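Local structure of dehydroquinate synthase (Thermus thermophilus, 1UJN) at residues A259-A264 with L309-P314. The protein probably catalyses the conversion of 3-deoxy-D-arabino-heptulosonate 7-phosphate to 3-dehydroquinate with loss of phosphate, the second step of chorismate biosynthesis. Numbering follows the deposited sequence.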
ATOM      1  N   ALA A 259     -24.381  21.742 -15.285  1.00 22.40           N
ATOM      2  CA  ALA A 259     -25.437  22.725 -15.111  1.00 23.58           C
ATOM      3  C   ALA A 259     -26.458  22.616 -16.244  1.00 24.63           C
ATOM      4  O   ALA A 259     -27.661  22.744 -16.015  1.00 25.99           O
ATOM      5  CB  ALA A 259     -24.842  24.128 -15.068  1.00 25.49           C
ATOM      6  N   LEU A 260     -25.983  22.377 -17.466  1.00 24.14           N
ATOM      7  CA  LEU A 260     -26.888  22.254 -18.607  1.00 26.34           C
ATOM      8  C   LEU A 260     -27.717  20.971 -18.516  1.00 26.98           C
ATOM      9  O   LEU A 260     -28.886  20.947 -18.911  1.00 26.86           O
ATOM     10  CB  LEU A 260     -26.098  22.306 -19.921  1.00 24.40           C
ATOM     11  CG  LEU A 260     -25.495  23.695 -20.170  1.00 26.14           C
ATOM     12  CD1 LEU A 260     -24.472  23.633 -21.295  1.00 25.25           C
ATOM     13  CD2 LEU A 260     -26.619  24.690 -20.499  1.00 28.66           C
ATOM     14  N   LEU A 261     -27.120  19.907 -17.993  1.00 26.70           N
ATOM     15  CA  LEU A 261     -27.846  18.651 -17.825  1.00 29.15           C
ATOM     16  C   LEU A 261     -28.951  18.874 -16.794  1.00 29.45           C
ATOM     17  O   LEU A 261     -30.082  18.403 -16.956  1.00 30.11           O
ATOM     18  CB  LEU A 261     -26.908  17.551 -17.332  1.00 30.73           C
ATOM     19  CG  LEU A 261     -25.785  17.127 -18.278  1.00 29.90           C
ATOM     20  CD1 LEU A 261     -24.874  16.137 -17.582  1.00 32.80           C
ATOM     21  CD2 LEU A 261     -26.383  16.520 -19.539  1.00 35.27           C
ATOM     22  N   GLY A 262     -28.614  19.596 -15.730  1.00 28.25           N
ATOM     23  CA  GLY A 262     -29.585  19.873 -14.688  1.00 28.29           C
ATOM     24  C   GLY A 262     -30.750  20.689 -15.212  1.00 29.95           C
ATOM     25  O   GLY A 262     -31.905  20.434 -14.871  1.00 29.77           O
ATOM     26  N   ARG A 263     -30.450  21.673 -16.051  1.00 29.85           N
ATOM     27  CA  ARG A 263     -31.489  22.527 -16.614  1.00 32.78           C
ATOM     28  C   ARG A 263     -32.451  21.711 -17.469  1.00 34.02           C
ATOM     29  O   ARG A 263     -33.671  21.870 -17.372  1.00 33.37           O
ATOM     30  CB  ARG A 263     -30.862  23.633 -17.461  1.00 35.35           C
ATOM     31  CG  ARG A 263     -31.841  24.711 -17.897  1.00 39.61           C
ATOM     32  CD  ARG A 263     -31.188  25.687 -18.863  1.00 42.23           C
ATOM     33  NE  ARG A 263     -30.855  25.052 -20.137  1.00 45.65           N
ATOM     34  CZ  ARG A 263     -30.219  25.660 -21.137  1.00 46.08           C
ATOM     35  NH1 ARG A 263     -29.838  26.927 -21.017  1.00 47.55           N
ATOM     36  NH2 ARG A 263     -29.965  24.999 -22.258  1.00 45.23           N
ATOM     37  N   ALA A 264     -31.896  20.835 -18.300  1.00 34.05           N
ATOM     38  CA  ALA A 264     -32.697  19.993 -19.180  1.00 35.37           C
ATOM     39  C   ALA A 264     -33.612  19.048 -18.407  1.00 36.70           C
ATOM     40  O   ALA A 264     -34.675  18.664 -18.902  1.00 35.84           O
ATOM     41  CB  ALA A 264     -31.788  19.194 -20.096  1.00 33.88           C
ATOM     42  N   LEU A 309     -22.834   4.512 -18.018  1.00 61.59           N
ATOM     43  CA  LEU A 309     -22.236   5.640 -17.313  1.00 60.22           C
ATOM     44  C   LEU A 309     -23.259   6.389 -16.457  1.00 58.43           C
ATOM     45  O   LEU A 309     -24.428   6.519 -16.797  1.00 58.12           O
ATOM     46  CB  LEU A 309     -21.617   6.592 -18.341  1.00 61.20           C
ATOM     47  CG  LEU A 309     -22.502   6.801 -19.572  1.00 61.47           C
ATOM     48  CD1 LEU A 309     -23.789   7.564 -19.245  1.00 61.62           C
ATOM     49  CD2 LEU A 309     -21.801   7.600 -20.675  1.00 61.95           C
ATOM     50  N   HIS A 310     -22.787   6.849 -15.285  1.00 55.92           N
ATOM     51  CA  HIS A 310     -23.646   7.660 -14.429  1.00 54.17           C
ATOM     52  C   HIS A 310     -23.100   9.084 -14.300  1.00 51.12           C
ATOM     53  O   HIS A 310     -21.911   9.309 -14.118  1.00 50.93           O
ATOM     54  CB  HIS A 310     -23.720   7.001 -13.049  1.00 55.65           C
ATOM     55  CG  HIS A 310     -24.750   5.899 -13.061  1.00 57.94           C
ATOM     56  ND1 HIS A 310     -24.706   4.849 -13.918  1.00 58.16           N
ATOM     57  CD2 HIS A 310     -25.819   5.704 -12.178  1.00 58.32           C
ATOM     58  CE1 HIS A 310     -25.716   4.036 -13.550  1.00 58.39           C
ATOM     59  NE2 HIS A 310     -26.400   4.523 -12.512  1.00 59.19           N
ATOM     60  N   TRP A 311     -23.961  10.092 -14.391  1.00 47.15           N
ATOM     61  CA  TRP A 311     -23.530  11.479 -14.281  1.00 42.27           C
ATOM     62  C   TRP A 311     -24.044  12.117 -13.000  1.00 39.71           C
ATOM     63  O   TRP A 311     -25.145  11.806 -12.545  1.00 39.06           O
ATOM     64  CB  TRP A 311     -24.062  12.307 -15.453  1.00 42.11           C
ATOM     65  CG  TRP A 311     -23.715  11.801 -16.811  1.00 40.78           C
ATOM     66  CD1 TRP A 311     -24.274  10.736 -17.461  1.00 40.08           C
ATOM     67  CD2 TRP A 311     -22.754  12.362 -17.708  1.00 40.11           C
ATOM     68  NE1 TRP A 311     -23.722  10.605 -18.714  1.00 40.22           N
ATOM     69  CE2 TRP A 311     -22.785  11.590 -18.891  1.00 39.97           C
ATOM     70  CE3 TRP A 311     -21.867  13.445 -17.629  1.00 39.61           C
ATOM     71  CZ2 TRP A 311     -21.964  11.867 -19.988  1.00 39.50           C
ATOM     72  CZ3 TRP A 311     -21.051  13.720 -18.719  1.00 38.74           C
ATOM     73  CH2 TRP A 311     -21.106  12.933 -19.884  1.00 39.10           C
ATOM     74  N   VAL A 312     -23.246  13.010 -12.422  1.00 36.10           N
ATOM     75  CA  VAL A 312     -23.666  13.726 -11.224  1.00 34.11           C
ATOM     76  C   VAL A 312     -24.359  14.971 -11.768  1.00 32.57           C
ATOM     77  O   VAL A 312     -23.717  15.842 -12.361  1.00 28.88           O
ATOM     78  CB  VAL A 312     -22.468  14.158 -10.346  1.00 34.24           C
ATOM     79  CG1 VAL A 312     -22.966  14.956  -9.155  1.00 33.70           C
ATOM     80  CG2 VAL A 312     -21.698  12.934  -9.869  1.00 35.46           C
ATOM     81  N   VAL A 313     -25.673  15.037 -11.584  1.00 30.42           N
ATOM     82  CA  VAL A 313     -26.467  16.157 -12.076  1.00 30.64           C
ATOM     83  C   VAL A 313     -26.946  17.057 -10.945  1.00 30.89           C
ATOM     84  O   VAL A 313     -27.626  16.603 -10.029  1.00 30.89           O
ATOM     85  CB  VAL A 313     -27.718  15.654 -12.848  1.00 31.94           C
ATOM     86  CG1 VAL A 313     -28.505  16.834 -13.403  1.00 31.11           C
ATOM     87  CG2 VAL A 313     -27.300  14.719 -13.970  1.00 31.84           C
ATOM     88  N   PRO A 314     -26.589  18.350 -10.996  1.00 30.24           N
ATOM     89  CA  PRO A 314     -27.005  19.297  -9.959  1.00 31.13           C
ATOM     90  C   PRO A 314     -28.360  19.907 -10.324  1.00 31.16           C
ATOM     91  O   PRO A 314     -28.458  20.690 -11.267  1.00 29.44           O
ATOM     92  CB  PRO A 314     -25.886  20.327  -9.981  1.00 30.78           C
ATOM     93  CG  PRO A 314     -25.586  20.422 -11.449  1.00 29.96           C
ATOM     94  CD  PRO A 314     -25.598  18.967 -11.901  1.00 31.99           C
TER
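In the mostly helical C-terminal part of dehydroquinate synthase, a small two-stranded antiparallel hairpin packs against the last turns of helix 247-264, with Val313 and Trp311 of strand 311-314 meeting Gly262 and Leu261. Helix and strand axes approach to 6.6 Å at an angle of 68°, and the contact is buried and apolar. It is closest at Gly262, where no side chain stands between the backbones: its CA lies 5.4 Å from the CA of Pro314 and 3.7 Å from Pro314 O. CG1 of Val313, anti to the backbone N (chi1 -178°), lies against the bare backbone here and presses on Gly262 CA at 3.5 Å, tighter than usual for two carbons. The same methyl sits 4.3 Å from CB of Leu261. One turn back along the helix, CG of the Pro314 ring comes to within 4.2 Å of Ala259 N. The hairpin partner, strand 319-323, pairs with Trp311 and Val313 through backbone bonds to Arg323 and Val321. Helix 327-342 closes the same core, placing Leu329 and Ala333 on Leu261 and Leu330 on Trp311, whose indole also meets the ring of Tyr257. The side chains of Leu261 and Trp311 cross at about a right angle, and methyl CD1 of the leucine comes obliquely to the six-membered part of the indole, 4.0 Å from CE3.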